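Local structure of probable 2-hydroxyhepta-2,4-diene-1,7-dioate isomerase (Thermus thermophilus, 2DFU) at residues 108-114 / 144-150; 141-145 / 242-246. The protein is probably a metal-binding isomerase acting on 2-hydroxyhepta-2,4-diene-1,7-dioate, of the fumarylacetoacetate hydrolase family. The contacts are given in a common frame with arbitrary orientation. Numbering follows the deposited sequence.

Contact 1 (108-114 / 144-150); sequences TEELHYE and VDITARD
E114, R149 and H112 bury the largest areas in this antiparallel pairing, in which 108-114 and 144-150 run 142° apart. In register, E110 faces R149, L111 faces A148 (non-hydrogen-bonded pair, CA-CA 4.5 Å) and H112 faces T147 (hydrogen-bonded pair, CA-CA 5.1 Å). H112 N gives a hydrogen bond to T147 O (2.8 Å) and T147 N returns one to H112 O (3.0 Å); D145 N to E114 O (2.8 Å) and R149 N to E110 O (2.9 Å) extend the pairing. The H112 ring bonds through ND1 to E110 O (3.1 Å) and receives R149 on one face: CD lies 3.8 Å from the ring centroid in a CH-pi contact. E114, chi1 m and chi2 t, lays its carboxylate along the partner strand, with OE1 3.3 Å from D145 OD2. D145 forms salt bridges to K81 and K162, and K162 is only a long, weak partner of E114. With E116 close by, this acid cluster is consistent with the metal site of the FAH fold. E114 OE2 lies 4.1 Å from R149 NH1, too far for a salt bridge. On the sheet face of L111 and A148, L111 CD1 meets I146 CG2 (3.6 Å). At the far end T108 makes an ST turn, OG1 accepting from E110 N (3.0 Å), while D150 OD1 takes a hydrogen bond from T108 OG1 (2.6 Å) and OD2 one from E109 N (2.9 Å).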
loop_
_atom_site.group_PDB
_atom_site.type_symbol
_atom_site.label_atom_id
_atom_site.label_comp_id
_atom_site.label_asym_id
_atom_site.label_seq_id
_atom_site.Cartn_x
_atom_site.Cartn_y
_atom_site.Cartn_z
ATOM N N THR A 108 -3.500 16.440 -13.955
ATOM C CA THR A 108 -2.260 17.185 -13.789
ATOM C C THR A 108 -1.757 17.793 -15.085
ATOM O O THR A 108 -2.173 17.412 -16.175
ATOM C CB THR A 108 -1.135 16.282 -13.221
ATOM O OG1 THR A 108 0.022 17.076 -12.917
ATOM C CG2 THR A 108 -0.745 15.214 -14.238
ATOM N N GLU A 109 -0.856 18.753 -14.948
ATOM C CA GLU A 109 -0.241 19.396 -16.093
ATOM C C GLU A 109 1.215 19.611 -15.722
ATOM O O GLU A 109 1.920 20.415 -16.330
ATOM C CB GLU A 109 -0.939 20.725 -16.397
ATOM C CG GLU A 109 -2.377 20.532 -16.854
ATOM C CD GLU A 109 -3.027 21.815 -17.324
ATOM O OE1 GLU A 109 -3.200 22.735 -16.493
ATOM O OE2 GLU A 109 -3.365 21.905 -18.527
ATOM N N GLU A 110 1.659 18.860 -14.716
ATOM C CA GLU A 110 3.025 18.961 -14.223
ATOM C C GLU A 110 3.591 17.578 -13.896
ATOM O O GLU A 110 3.966 17.301 -12.755
ATOM C CB GLU A 110 3.044 19.844 -12.974
ATOM C CG GLU A 110 4.325 20.625 -12.789
ATOM C CD GLU A 110 4.579 21.586 -13.931
ATOM O OE1 GLU A 110 3.753 22.507 -14.130
ATOM O OE2 GLU A 110 5.602 21.420 -14.633
ATOM N N LEU A 111 3.646 16.712 -14.902
ATOM C CA LEU A 111 4.163 15.358 -14.724
ATOM C C LEU A 111 5.684 15.365 -14.854
ATOM O O LEU A 111 6.221 15.843 -15.856
ATOM C CB LEU A 111 3.567 14.422 -15.780
ATOM C CG LEU A 111 3.616 12.934 -15.435
ATOM C CD1 LEU A 111 2.647 12.649 -14.283
ATOM C CD2 LEU A 111 3.243 12.109 -16.654
ATOM N N HIS A 112 6.369 14.830 -13.847
ATOM C CA HIS A 112 7.829 14.784 -13.835
ATOM C C HIS A 112 8.396 13.380 -13.649
ATOM O O HIS A 112 7.749 12.511 -13.056
ATOM C CB HIS A 112 8.375 15.679 -12.724
ATOM C CG HIS A 112 8.246 17.145 -12.999
ATOM N ND1 HIS A 112 7.027 17.777 -13.120
ATOM C CD2 HIS A 112 9.186 18.106 -13.162
ATOM C CE1 HIS A 112 7.223 19.066 -13.341
ATOM N NE2 HIS A 112 8.525 19.291 -13.370
ATOM N N TYR A 113 9.612 13.174 -14.155
ATOM C CA TYR A 113 10.304 11.890 -14.048
ATOM C C TYR A 113 11.406 11.926 -12.990
ATOM O O TYR A 113 12.035 12.959 -12.765
ATOM C CB TYR A 113 10.917 11.497 -15.396
ATOM C CG TYR A 113 11.810 12.560 -16.010
ATOM C CD1 TYR A 113 13.137 12.718 -15.604
ATOM C CD2 TYR A 113 11.313 13.430 -16.984
ATOM C CE1 TYR A 113 13.949 13.724 -16.155
ATOM C CE2 TYR A 113 12.105 14.431 -17.538
ATOM C CZ TYR A 113 13.419 14.577 -17.121
ATOM O OH TYR A 113 14.174 15.592 -17.667
ATOM N N GLU A 114 11.629 10.784 -12.352
ATOM C CA GLU A 114 12.650 10.638 -11.324
ATOM C C GLU A 114 13.181 9.200 -11.379
ATOM O O GLU A 114 12.505 8.275 -10.918
ATOM C CB GLU A 114 12.044 10.927 -9.939
ATOM C CG GLU A 114 11.634 12.384 -9.714
ATOM C CD GLU A 114 10.873 12.615 -8.402
ATOM O OE1 GLU A 114 10.959 11.767 -7.488
ATOM O OE2 GLU A 114 10.198 13.662 -8.276
ATOM N N VAL A 144 11.053 4.270 -12.065
ATOM C CA VAL A 144 10.842 5.650 -12.447
ATOM C C VAL A 144 9.704 6.073 -11.527
ATOM O O VAL A 144 8.597 5.546 -11.620
ATOM C CB VAL A 144 10.374 5.813 -13.903
ATOM C CG1 VAL A 144 9.933 7.245 -14.127
ATOM C CG2 VAL A 144 11.485 5.452 -14.857
ATOM N N ASP A 145 9.986 6.996 -10.620
ATOM C CA ASP A 145 8.972 7.482 -9.699
ATOM C C ASP A 145 8.232 8.621 -10.399
ATOM O O ASP A 145 8.654 9.776 -10.338
ATOM C CB ASP A 145 9.657 7.961 -8.404
ATOM C CG ASP A 145 8.705 8.665 -7.443
ATOM O OD1 ASP A 145 7.482 8.673 -7.689
ATOM O OD2 ASP A 145 9.190 9.217 -6.431
ATOM N N ILE A 146 7.152 8.286 -11.101
ATOM C CA ILE A 146 6.359 9.292 -11.801
ATOM C C ILE A 146 5.696 10.212 -10.769
ATOM O O ILE A 146 5.074 9.739 -9.815
ATOM C CB ILE A 146 5.274 8.636 -12.674
ATOM C CG1 ILE A 146 5.930 7.759 -13.747
ATOM C CG2 ILE A 146 4.397 9.713 -13.313
ATOM C CD1 ILE A 146 6.664 8.542 -14.826
ATOM N N THR A 147 5.820 11.522 -10.975
ATOM C CA THR A 147 5.281 12.500 -10.037
ATOM C C THR A 147 4.437 13.621 -10.655
ATOM O O THR A 147 4.861 14.282 -11.607
ATOM C CB THR A 147 6.440 13.183 -9.258
ATOM O OG1 THR A 147 7.259 12.186 -8.637
ATOM C CG2 THR A 147 5.899 14.124 -8.212
ATOM N N ALA A 148 3.249 13.844 -10.103
ATOM C CA ALA A 148 2.398 14.928 -10.576
ATOM C C ALA A 148 2.633 16.058 -9.567
ATOM O O ALA A 148 2.002 16.106 -8.509
ATOM C CB ALA A 148 0.944 14.501 -10.587
ATOM N N ARG A 149 3.561 16.948 -9.913
ATOM C CA ARG A 149 3.972 18.062 -9.061
ATOM C C ARG A 149 2.920 19.064 -8.612
ATOM O O ARG A 149 2.992 19.546 -7.488
ATOM C CB ARG A 149 5.112 18.841 -9.727
ATOM C CG ARG A 149 6.272 17.980 -10.178
ATOM C CD ARG A 149 7.556 18.299 -9.427
ATOM N NE ARG A 149 7.429 18.083 -7.990
ATOM C CZ ARG A 149 8.455 17.801 -7.190
ATOM N NH1 ARG A 149 9.680 17.697 -7.695
ATOM N NH2 ARG A 149 8.261 17.634 -5.887
ATOM N N ASP A 150 1.965 19.406 -9.468
ATOM C CA ASP A 150 0.970 20.388 -9.056
ATOM C C ASP A 150 0.077 19.890 -7.924
ATOM O O ASP A 150 -0.019 20.535 -6.883
ATOM C CB ASP A 150 0.122 20.870 -10.246
ATOM C CG ASP A 150 -0.253 19.756 -11.204
ATOM O OD1 ASP A 150 -0.128 18.569 -10.838
ATOM O OD2 ASP A 150 -0.685 20.078 -12.329
#

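Contact 2 (141-145 / 242-246)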
loop_
_atom_site.group_PDB
_atom_site.type_symbol
_atom_site.label_atom_id
_atom_site.label_comp_id
_atom_site.label_asym_id
_atom_site.label_seq_id
_atom_site.Cartn_x
_atom_site.Cartn_y
_atom_site.Cartn_z
ATOM N N THR A 141 16.572 -3.459 -8.434
ATOM C CA THR A 141 16.014 -3.239 -9.753
ATOM C C THR A 141 15.938 -1.739 -9.992
ATOM O O THR A 141 16.424 -0.955 -9.181
ATOM C CB THR A 141 14.617 -3.924 -9.900
ATOM O OG1 THR A 141 14.213 -3.884 -11.273
ATOM C CG2 THR A 141 13.564 -3.232 -9.033
ATOM N N VAL A 142 15.339 -1.336 -11.100
ATOM C CA VAL A 142 15.258 0.079 -11.432
ATOM C C VAL A 142 13.814 0.552 -11.446
ATOM O O VAL A 142 12.899 -0.236 -11.674
ATOM C CB VAL A 142 15.882 0.339 -12.822
ATOM C CG1 VAL A 142 16.063 1.824 -13.050
ATOM C CG2 VAL A 142 17.215 -0.398 -12.933
ATOM N N ALA A 143 13.612 1.843 -11.208
ATOM C CA ALA A 143 12.266 2.393 -11.213
ATOM C C ALA A 143 12.241 3.827 -11.687
ATOM O O ALA A 143 13.264 4.507 -11.732
ATOM C CB ALA A 143 11.668 2.331 -9.818
ATOM N N VAL A 144 11.053 4.270 -12.065
ATOM C CA VAL A 144 10.842 5.650 -12.447
ATOM C C VAL A 144 9.704 6.073 -11.527
ATOM O O VAL A 144 8.597 5.546 -11.620
ATOM C CB VAL A 144 10.374 5.813 -13.903
ATOM C CG1 VAL A 144 9.933 7.245 -14.127
ATOM C CG2 VAL A 144 11.485 5.452 -14.857
ATOM N N ASP A 145 9.986 6.996 -10.620
ATOM C CA ASP A 145 8.972 7.482 -9.699
ATOM C C ASP A 145 8.232 8.621 -10.399
ATOM O O ASP A 145 8.654 9.776 -10.338
ATOM C CB ASP A 145 9.657 7.961 -8.404
ATOM C CG ASP A 145 8.705 8.665 -7.443
ATOM O OD1 ASP A 145 7.482 8.673 -7.689
ATOM O OD2 ASP A 145 9.190 9.217 -6.431
ATOM N N LEU A 242 11.610 7.057 -22.144
ATOM C CA LEU A 242 12.449 7.092 -20.955
ATOM C C LEU A 242 13.291 5.824 -20.777
ATOM O O LEU A 242 12.860 4.693 -20.971
ATOM C CB LEU A 242 11.580 7.285 -19.721
ATOM C CG LEU A 242 11.073 8.709 -19.559
ATOM C CD1 LEU A 242 9.771 8.938 -20.322
ATOM C CD2 LEU A 242 10.760 9.050 -18.106
ATOM N N GLU A 243 14.531 6.083 -20.396
ATOM C CA GLU A 243 15.466 5.006 -20.143
ATOM C C GLU A 243 16.229 5.289 -18.850
ATOM O O GLU A 243 16.886 6.303 -18.710
ATOM C CB GLU A 243 16.442 5.042 -21.320
ATOM C CG GLU A 243 17.380 3.847 -21.419
ATOM C CD GLU A 243 18.197 4.001 -22.692
ATOM O OE1 GLU A 243 19.333 3.549 -22.722
ATOM O OE2 GLU A 243 17.704 4.625 -23.635
ATOM N N VAL A 244 16.096 4.376 -17.871
ATOM C CA VAL A 244 16.920 4.538 -16.680
ATOM C C VAL A 244 17.934 3.410 -16.546
ATOM O O VAL A 244 17.581 2.247 -16.392
ATOM C CB VAL A 244 16.024 4.573 -15.439
ATOM C CG1 VAL A 244 16.873 4.834 -14.192
ATOM C CG2 VAL A 244 14.991 5.670 -15.574
ATOM N N ALA A 245 19.218 3.716 -16.658
ATOM C CA ALA A 245 20.238 2.689 -16.598
ATOM C C ALA A 245 20.955 2.712 -15.256
ATOM O O ALA A 245 21.401 3.762 -14.794
ATOM C CB ALA A 245 21.231 2.881 -17.730
ATOM N N VAL A 246 21.039 1.544 -14.628
ATOM C CA VAL A 246 21.707 1.401 -13.345
ATOM C C VAL A 246 22.794 0.365 -13.562
ATOM O O VAL A 246 22.512 -0.777 -13.930
ATOM C CB VAL A 246 20.732 0.912 -12.251
ATOM C CG1 VAL A 246 21.493 0.631 -10.957
ATOM C CG2 VAL A 246 19.667 1.966 -12.003
#
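Strands 141-144 and 242-246 pass face to face, their axes 7.6 Å apart and their directions 147° from parallel, with no hydrogen bond between them. Side chains fill the gap. V142 and V144 project from one strand, L242, V244 and V246 from the other, and the bumps interdigitate. V244 sits in the hollow between V142 and V144, its CG1 3.3 Å from V142 CG1 and its CG2 3.6 Å from V144 CG2. V142 in turn fills the space between V244 and V246, with its CG2 3.5 Å from V246 CG2. The fit loosens toward L242, whose CD2 stays 4.4 Å from V144 CG1; there Y113 and T254 also touch L242. On the other face of 141-144, T141 and A143 point away and pack on strand 168-175. Two sheets meeting through alternating branched residues, without shared backbone bonds, make the buried layer of a beta-sandwich, here within the mixed beta-sandwich roll of the FAH fold.

Strand 137-148 serves both contacts, V144 and D145 being common to them. In contact 1 its C-terminal part pairs side by side with 111-121, a neighbour in the same sheet; in contact 2 an earlier part turns a side-chain face to a strand of the second sheet. Contact 2, about 7 Å from the chain centre, is core and purely apolar. Contact 1, about 15 Å out, is mostly buried yet mixes backbone bonds, carboxylates and an arginine, with E109 exposed at its end. Their centres lie about 15 Å apart, but the two meet where Y113 CB packs 3.7 Å from L242 CD2, so the hydrophobic interior runs up to the polar cluster around E114 and D145.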